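Local structure of protein CbbY (4UAS) at residues 51-56 / 71-75; 18-24 / 36-42; 151-157 / 172-176. The protein hydrolyses xylulose-1,5-bisphosphate, a potent Rubisco inhibitor made by Rubisco itself, to xylulose 5-phosphate and phosphate, using magnesium as cofactor. One frame throughout, in Å; residues are numbered along the deposited sequence. Where two conformers were deposited one is given.

Contact 1 of 3, residues 51-56 / 71-75; sequences GKERIA and IADIH
Lys52 and His75 meet where two helices of the all-helical cap of this HAD-type phosphatase begin to pack, and both belong to the substrate-binding site. The aliphatic part of Lys52 does the touching: its CG lies 3.3 Å from His75 ND1, and the two side chains pass at about a right angle. The backbone N of Lys52 sits over one face of the imidazole, near its rim, and Gly51 CA comes within 3.8 Å of His75 CD2. His75 reaches across because its CG stands opposite the backbone N (chi1 -176°). Next along the interface the packing turns apolar. Ile55 and Ile71 lie side by side and point opposite ways, with Ile55 CG2 4.1 Å from Ile71 CG1, while Ile55 CD1 meets Ile74 CG2 at 4.0 Å. At the far end the methyl groups Ala56 CB and Ile71 CD1 approach to 3.7 Å. The helix segments run at 121° to each other, their axes 9.4 Å apart at closest approach. Further out, Leu31 of helix 17-31 packs on Ile74, and Glu53 pairs with Lys150 in a salt bridge. Bends at the third and fourth torsions of Lys52 turn its polar end to another, between Lys52 NZ and Asp145 OD2.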
# COMPACT_ATOMS: atom_id res chain seq x y z
N GLY A 51 0.54 0.17 10.37
CA GLY A 51 1.18 -0.77 11.28
C GLY A 51 0.91 -0.47 12.76
O GLY A 51 0.76 -1.38 13.57
N LYS A 52 0.90 0.80 13.13
CA LYS A 52 0.68 1.14 14.53
C LYS A 52 -0.74 0.75 14.93
O LYS A 52 -0.96 0.20 16.05
CB LYS A 52 0.91 2.64 14.81
CG LYS A 52 2.35 3.08 14.71
CD LYS A 52 2.59 4.54 15.11
CE LYS A 52 1.84 5.55 14.34
NZ LYS A 52 2.01 5.57 12.87
N GLU A 53 -1.70 1.05 14.05
CA GLU A 53 -3.09 0.72 14.29
C GLU A 53 -3.29 -0.78 14.42
O GLU A 53 -4.10 -1.27 15.20
CB GLU A 53 -3.98 1.31 13.18
CG GLU A 53 -4.01 2.86 13.11
CD GLU A 53 -2.81 3.51 12.40
OE1 GLU A 53 -1.85 2.87 12.00
OE2 GLU A 53 -2.91 4.79 12.26
N ARG A 54 -2.58 -1.55 13.60
CA ARG A 54 -2.69 -3.00 13.60
C ARG A 54 -2.11 -3.55 14.92
O ARG A 54 -2.70 -4.43 15.52
CB ARG A 54 -1.89 -3.58 12.40
CG ARG A 54 -2.10 -5.03 12.21
CD ARG A 54 -1.47 -5.57 10.93
NE ARG A 54 -2.09 -4.92 9.81
CZ ARG A 54 -1.49 -4.35 8.82
NH1 ARG A 54 -0.21 -4.61 8.56
NH2 ARG A 54 -2.15 -3.52 8.02
N ILE A 55 -0.97 -3.03 15.37
CA ILE A 55 -0.45 -3.45 16.69
C ILE A 55 -1.45 -3.16 17.77
O ILE A 55 -1.71 -3.98 18.65
CB ILE A 55 0.95 -2.82 16.95
CG1 ILE A 55 2.00 -3.30 15.96
CG2 ILE A 55 1.37 -3.08 18.40
CD1 ILE A 55 3.21 -2.39 15.91
N ALA A 56 -2.03 -1.93 17.76
CA ALA A 56 -2.97 -1.55 18.78
C ALA A 56 -4.16 -2.48 18.81
O ALA A 56 -4.64 -2.89 19.90
CB ALA A 56 -3.42 -0.10 18.57
N ILE A 71 3.71 1.62 21.58
CA ILE A 71 3.44 1.13 20.23
C ILE A 71 4.28 1.84 19.22
O ILE A 71 4.78 1.26 18.27
CB ILE A 71 1.97 1.23 19.90
CG1 ILE A 71 1.15 0.25 20.78
CG2 ILE A 71 1.71 1.02 18.41
CD1 ILE A 71 -0.36 0.45 20.66
N ALA A 72 4.41 3.14 19.33
CA ALA A 72 5.17 3.85 18.33
C ALA A 72 6.64 3.37 18.22
O ALA A 72 7.20 3.31 17.12
CB ALA A 72 5.10 5.35 18.55
N ASP A 73 7.24 2.97 19.37
CA ASP A 73 8.59 2.48 19.39
C ASP A 73 8.67 1.04 18.81
O ASP A 73 9.65 0.71 18.14
CB ASP A 73 9.16 2.53 20.81
CG ASP A 73 9.27 3.97 21.30
OD1 ASP A 73 9.89 4.80 20.63
OD2 ASP A 73 8.53 4.31 22.18
N ILE A 74 7.68 0.25 19.10
CA ILE A 74 7.58 -1.10 18.47
C ILE A 74 7.52 -0.96 16.95
O ILE A 74 8.22 -1.64 16.18
CB ILE A 74 6.41 -1.91 18.98
CG1 ILE A 74 6.46 -2.08 20.53
CG2 ILE A 74 6.32 -3.27 18.28
CD1 ILE A 74 5.24 -2.67 21.15
N HIS A 75 6.64 -0.06 16.51
CA HIS A 75 6.46 0.21 15.08
C HIS A 75 7.71 0.75 14.43
O HIS A 75 8.05 0.33 13.30
CB HIS A 75 5.28 1.11 14.86
CG HIS A 75 4.94 1.37 13.43
ND1 HIS A 75 5.01 2.65 12.89
CD2 HIS A 75 4.57 0.55 12.43
CE1 HIS A 75 4.74 2.59 11.60
NE2 HIS A 75 4.45 1.33 11.29

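Contact 2 of 3, residues 18-24 / 36-42; sequences ELHRRAF and FWDREEY
The Phe24 ring carries Trp37 on one face, with Trp37 CZ3 above the ring centre and 3.5 Å from Phe24 CG, and has the hydroxyl of Tyr42 at its edge. In the alpha-helical cap of this HAD-type phosphatase, helix 17-31 here packs on the loop and first turn of helix 39-45. The Phe24 and Trp37 planes stand at 46°, an oblique pair. Tyr42 in turn offers a ring face to Arg21 CB, a CH-pi contact 4.0 Å from the ring centroid, while Trp37 CZ3 lies at its edge. The Arg21 guanidinium has Arg39 CG over one face, and its edges are taken up by polar partners. NH1 donates 2.9 Å to Trp37 O, in the carbonyl plane on a lone pair, with Trp37 O in the guanidinium plane. On its other edge Arg21 holds Glu18 side-on, NE to OE1 and NH2 to OE2, each on the syn side, somewhat tilted out of the carboxylate plane. The bend at chi3 of Arg21 (70°) swings the guanidinium between these partners. Arg39 completes a salt-bridge network, giving NE and NH2, both to Glu18 OE2, from above the carboxylate plane. Three N-H groups thus grip OE2, and the shared carboxylate probably offsets the closeness of the two arginines. Tyr198 bonds to Glu18 OE1, and the Tyr42 hydroxyl bonds to the substrate-binding Glu17. Asp38 caps helix 39-45, its OD1 accepting from Glu41 N at 3.0 Å.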
# COMPACT_ATOMS: atom_id res chain seq x y z
N GLU A 18 3.95 -10.42 3.10
CA GLU A 18 4.67 -11.45 3.82
C GLU A 18 5.95 -10.89 4.38
O GLU A 18 6.41 -11.34 5.43
CB GLU A 18 4.91 -12.65 2.92
CG GLU A 18 3.83 -13.64 2.87
CD GLU A 18 3.59 -14.30 4.22
OE1 GLU A 18 2.95 -13.68 5.01
OE2 GLU A 18 3.97 -15.52 4.44
N LEU A 19 6.60 -9.94 3.69
CA LEU A 19 7.77 -9.32 4.24
C LEU A 19 7.43 -8.46 5.46
O LEU A 19 8.21 -8.42 6.43
CB LEU A 19 8.52 -8.51 3.14
CG LEU A 19 10.00 -8.21 3.47
CD1 LEU A 19 10.82 -9.50 3.36
CD2 LEU A 19 10.54 -7.20 2.48
N HIS A 20 6.34 -7.71 5.41
CA HIS A 20 5.88 -7.02 6.59
C HIS A 20 5.65 -7.98 7.73
O HIS A 20 6.05 -7.70 8.86
CB HIS A 20 4.57 -6.26 6.31
CG HIS A 20 4.73 -4.99 5.55
ND1 HIS A 20 5.35 -3.90 6.08
CD2 HIS A 20 4.34 -4.66 4.28
CE1 HIS A 20 5.35 -2.94 5.15
NE2 HIS A 20 4.74 -3.37 4.08
N ARG A 21 4.99 -9.12 7.50
CA ARG A 21 4.73 -10.10 8.55
C ARG A 21 6.01 -10.60 9.17
O ARG A 21 6.14 -10.66 10.41
CB ARG A 21 3.87 -11.24 8.03
CG ARG A 21 3.39 -12.20 9.14
CD ARG A 21 2.47 -13.29 8.61
NE ARG A 21 3.12 -14.27 7.77
CZ ARG A 21 3.63 -15.43 8.19
NH1 ARG A 21 3.61 -15.77 9.45
NH2 ARG A 21 4.16 -16.25 7.30
N ARG A 22 7.01 -10.88 8.35
CA ARG A 22 8.32 -11.29 8.83
C ARG A 22 8.91 -10.18 9.69
O ARG A 22 9.48 -10.45 10.76
CB ARG A 22 9.25 -11.63 7.65
CG ARG A 22 10.69 -11.95 8.04
CD ARG A 22 11.53 -12.38 6.83
NE ARG A 22 12.90 -12.57 7.30
CZ ARG A 22 13.93 -12.72 6.46
NH1 ARG A 22 13.74 -12.70 5.19
NH2 ARG A 22 15.14 -12.81 6.94
N ALA A 23 8.88 -8.93 9.22
CA ALA A 23 9.45 -7.83 9.98
C ALA A 23 8.75 -7.71 11.34
O ALA A 23 9.39 -7.45 12.37
CB ALA A 23 9.35 -6.55 9.22
N PHE A 24 7.40 -7.83 11.39
CA PHE A 24 6.71 -7.82 12.66
C PHE A 24 7.22 -8.93 13.57
O PHE A 24 7.59 -8.70 14.72
CB PHE A 24 5.19 -7.95 12.49
CG PHE A 24 4.45 -6.70 12.07
CD1 PHE A 24 4.32 -5.67 12.97
CD2 PHE A 24 3.86 -6.59 10.82
CE1 PHE A 24 3.59 -4.52 12.62
CE2 PHE A 24 3.17 -5.46 10.48
CZ PHE A 24 3.02 -4.41 11.37
N PHE A 36 3.41 -13.70 18.08
CA PHE A 36 3.80 -14.26 16.79
C PHE A 36 2.53 -14.30 15.92
O PHE A 36 1.51 -14.84 16.36
CB PHE A 36 4.39 -15.69 16.94
CG PHE A 36 4.76 -16.26 15.65
CD1 PHE A 36 6.01 -15.89 15.06
CD2 PHE A 36 3.96 -17.03 14.93
CE1 PHE A 36 6.42 -16.37 13.84
CE2 PHE A 36 4.32 -17.50 13.69
CZ PHE A 36 5.55 -17.19 13.12
N TRP A 37 2.61 -13.69 14.76
CA TRP A 37 1.51 -13.63 13.84
C TRP A 37 1.67 -14.60 12.66
O TRP A 37 2.53 -14.44 11.81
CB TRP A 37 1.37 -12.21 13.28
CG TRP A 37 1.02 -11.17 14.32
CD1 TRP A 37 0.60 -11.37 15.55
CD2 TRP A 37 1.04 -9.74 14.11
NE1 TRP A 37 0.37 -10.18 16.20
CE2 TRP A 37 0.62 -9.16 15.32
CE3 TRP A 37 1.36 -8.90 13.04
CZ2 TRP A 37 0.50 -7.77 15.47
CZ3 TRP A 37 1.25 -7.54 13.23
CH2 TRP A 37 0.82 -6.98 14.41
N ASP A 38 0.88 -15.68 12.71
CA ASP A 38 0.83 -16.61 11.60
C ASP A 38 -0.01 -16.04 10.46
O ASP A 38 -0.65 -15.00 10.61
CB ASP A 38 0.45 -18.04 12.02
CG ASP A 38 -0.89 -18.19 12.63
OD1 ASP A 38 -1.85 -17.44 12.31
OD2 ASP A 38 -1.04 -19.19 13.47
N ARG A 39 -0.01 -16.69 9.31
CA ARG A 39 -0.78 -16.18 8.18
C ARG A 39 -2.26 -16.03 8.43
O ARG A 39 -2.90 -15.09 7.98
CB ARG A 39 -0.59 -17.03 6.94
CG ARG A 39 0.70 -16.87 6.26
CD ARG A 39 0.78 -17.75 5.05
NE ARG A 39 1.91 -17.47 4.22
CZ ARG A 39 2.14 -18.09 3.07
NH1 ARG A 39 1.36 -19.05 2.60
NH2 ARG A 39 3.20 -17.79 2.36
N GLU A 40 -2.83 -17.00 9.16
CA GLU A 40 -4.25 -16.95 9.44
C GLU A 40 -4.58 -15.69 10.25
O GLU A 40 -5.54 -14.96 9.94
CB GLU A 40 -4.67 -18.23 10.20
CG GLU A 40 -6.10 -18.21 10.64
CD GLU A 40 -6.60 -19.54 11.22
OE1 GLU A 40 -5.98 -20.57 11.09
OE2 GLU A 40 -7.74 -19.59 11.65
N GLU A 41 -3.80 -15.43 11.30
CA GLU A 41 -4.08 -14.25 12.12
C GLU A 41 -3.73 -12.97 11.32
O GLU A 41 -4.44 -11.97 11.41
CB GLU A 41 -3.34 -14.32 13.43
CG GLU A 41 -3.50 -13.08 14.28
CD GLU A 41 -3.18 -13.28 15.72
OE1 GLU A 41 -2.43 -14.19 16.03
OE2 GLU A 41 -3.68 -12.55 16.55
N TYR A 42 -2.65 -12.99 10.56
CA TYR A 42 -2.29 -11.78 9.82
C TYR A 42 -3.33 -11.41 8.80
O TYR A 42 -3.63 -10.20 8.59
CB TYR A 42 -0.87 -11.98 9.20
CG TYR A 42 -0.25 -10.66 8.81
CD1 TYR A 42 0.04 -9.69 9.78
CD2 TYR A 42 0.05 -10.34 7.49
CE1 TYR A 42 0.65 -8.48 9.47
CE2 TYR A 42 0.65 -9.16 7.15
CZ TYR A 42 0.96 -8.23 8.11
OH TYR A 42 1.50 -7.00 7.80

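Contact 3 of 3, residues 151-157 / 172-176; sequences KPSPDIY and VALED. With MG (magnesium ion), chain D; PO4 (phosphate ion), chain C.
A single buried carboxylate oxygen, Glu175 OE2, receives both Lys151 and Tyr157, which reach from the loop and first turn of helix 155-164 to the central strand 171-175 of the HAD Rossmann-like core. Lys151 NZ bonds at 2.8 Å to the syn lone pair of Glu175 OE2, as a salt bridge. From the anti side, tilted 23° out of the carboxylate plane, Tyr157 OH donates to the same oxygen over 2.6 Å, leaving OE2 near the plane of the tyrosine ring. Lys151 gets there with its chain extended beyond CG, whereas Glu175 bends at chi2 (-74°) to present its carboxylate. Ala173 CB packs 3.8 Å from Tyr157 CE2. Glu175 OE1, on the other side of the carboxylate, accepts from a water that is itself a magnesium ligand, which makes Glu175 a second-shell residue of the metal. Asp176 OD1 binds magnesium directly at 2.2 Å, alongside Asp8, the Asp10 backbone oxygen, a phosphate oxygen and two waters. With an alanine in place of Glu175, Lys151 and Tyr157 would probably lose their shared acceptor, and the metal-bound water the carboxylate oxygen that accepts its hydrogen bond. Lys151 NZ also bonds to phosphate O1, at 3.2 Å, and to Asp8, the inferred nucleophile. One ammonium group thus joins carboxylates to phosphate, consistent with a part in balancing negative charge and positioning the phosphoryl group.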
# COMPACT_ATOMS: atom_id res chain seq x y z
N LYS A 151 -7.20 4.43 5.23
CA LYS A 151 -8.11 3.61 4.42
C LYS A 151 -8.83 2.62 5.34
O LYS A 151 -8.20 2.01 6.21
CB LYS A 151 -7.35 2.86 3.31
CG LYS A 151 -6.58 3.78 2.35
CD LYS A 151 -5.95 2.98 1.21
CE LYS A 151 -4.87 3.72 0.48
NZ LYS A 151 -4.13 2.83 -0.46
N PRO A 152 -10.15 2.47 5.25
CA PRO A 152 -11.01 2.83 4.11
C PRO A 152 -11.45 4.28 4.01
O PRO A 152 -12.13 4.64 3.05
CB PRO A 152 -12.25 1.93 4.33
CG PRO A 152 -12.31 1.80 5.83
CD PRO A 152 -10.87 1.64 6.25
N SER A 153 -11.04 5.15 4.93
CA SER A 153 -11.30 6.58 4.72
C SER A 153 -10.65 7.01 3.43
O SER A 153 -9.49 6.69 3.16
CB SER A 153 -10.71 7.45 5.84
OG SER A 153 -10.74 8.81 5.46
N PRO A 154 -11.36 7.85 2.63
CA PRO A 154 -10.76 8.42 1.39
C PRO A 154 -9.71 9.51 1.64
O PRO A 154 -9.17 10.00 0.65
CB PRO A 154 -11.98 9.00 0.65
CG PRO A 154 -13.15 8.27 1.25
CD PRO A 154 -12.79 8.15 2.71
N ASP A 155 -9.49 9.91 2.89
CA ASP A 155 -8.68 11.12 3.10
C ASP A 155 -7.31 11.08 2.44
O ASP A 155 -6.87 12.12 1.96
CB ASP A 155 -8.63 11.42 4.57
CG ASP A 155 -10.02 11.95 5.09
OD1 ASP A 155 -10.90 12.28 4.22
OD2 ASP A 155 -10.17 12.11 6.30
N ILE A 156 -6.61 9.95 2.41
CA ILE A 156 -5.30 9.92 1.82
C ILE A 156 -5.38 10.18 0.29
O ILE A 156 -4.48 10.81 -0.29
CB ILE A 156 -4.59 8.58 2.11
CG1 ILE A 156 -3.08 8.69 1.89
CG2 ILE A 156 -5.23 7.40 1.42
CD1 ILE A 156 -2.37 9.66 2.84
N TYR A 157 -6.43 9.69 -0.37
CA TYR A 157 -6.65 9.99 -1.77
C TYR A 157 -7.02 11.42 -2.01
O TYR A 157 -6.58 12.05 -2.98
CB TYR A 157 -7.70 9.04 -2.38
CG TYR A 157 -7.20 7.65 -2.74
CD1 TYR A 157 -7.51 6.53 -2.03
CD2 TYR A 157 -6.41 7.50 -3.87
CE1 TYR A 157 -7.04 5.27 -2.43
CE2 TYR A 157 -5.95 6.28 -4.28
CZ TYR A 157 -6.24 5.16 -3.55
OH TYR A 157 -5.81 3.95 -4.00
N VAL A 172 -7.37 8.03 -11.93
CA VAL A 172 -7.74 6.63 -11.72
C VAL A 172 -6.79 6.13 -10.62
O VAL A 172 -5.65 6.53 -10.54
CB VAL A 172 -7.64 5.81 -13.01
CG1 VAL A 172 -6.23 5.82 -13.51
CG2 VAL A 172 -8.23 4.43 -12.87
N ALA A 173 -7.30 5.17 -9.81
CA ALA A 173 -6.54 4.49 -8.78
C ALA A 173 -6.35 3.02 -9.11
O ALA A 173 -7.26 2.39 -9.66
CB ALA A 173 -7.25 4.59 -7.44
N LEU A 174 -5.19 2.50 -8.73
CA LEU A 174 -4.90 1.04 -8.75
C LEU A 174 -4.77 0.57 -7.33
O LEU A 174 -4.06 1.15 -6.50
CB LEU A 174 -3.63 0.71 -9.48
CG LEU A 174 -3.71 0.61 -10.98
CD1 LEU A 174 -4.16 1.83 -11.64
CD2 LEU A 174 -2.41 0.11 -11.54
N GLU A 175 -5.53 -0.49 -7.00
CA GLU A 175 -5.66 -1.03 -5.64
C GLU A 175 -5.68 -2.54 -5.67
O GLU A 175 -5.86 -3.19 -6.70
CB GLU A 175 -6.97 -0.53 -5.01
CG GLU A 175 -6.81 0.83 -4.34
CD GLU A 175 -6.06 0.78 -3.03
OE1 GLU A 175 -5.70 -0.36 -2.61
OE2 GLU A 175 -5.87 1.87 -2.45
N ASP A 176 -5.50 -3.16 -4.47
CA ASP A 176 -5.52 -4.56 -4.29
C ASP A 176 -6.49 -5.04 -3.24
O ASP A 176 -6.64 -6.27 -3.08
CB ASP A 176 -4.14 -5.15 -3.95
CG ASP A 176 -3.77 -4.82 -2.51
OD1 ASP A 176 -3.81 -3.61 -2.21
OD2 ASP A 176 -3.43 -5.69 -1.69
MG MG D . -2.85 -2.43 -0.69
P PO4 C . -1.35 0.14 1.38
O1 PO4 C . -2.40 1.26 1.77
O2 PO4 C . -0.73 -0.39 2.73
O3 PO4 C . -0.18 0.58 0.52
O4 PO4 C . -2.06 -1.09 0.73
O HOH W 1 -4.83 -1.48 -0.40
O HOH W 2 -3.32 -3.90 0.58

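Contacts 1 and 2 lie together in the helical cap, their centres 14 Å apart, while contact 3 is in the core domain, 21 and 23 Å from them between centres. The two cap contacts touch: Arg54 NH1 lies 3.0 Å from Tyr42 OH, joining the consecutive helices 39-45 and 51-61, and Phe24 CE1, 3.9 Å from Ile55 CG1, links helix 17-31 to contact 1. Contact 3 stays apart, its nearest atoms about 8 Å from contact 1 and about 10 Å from contact 2. It supplies the metal and phosphate end of the active site, whereas contact 1 brings substrate-binding residues from the cap. In contact 2, His20 bridges the two parts through bonds to Lys78 and Asp10.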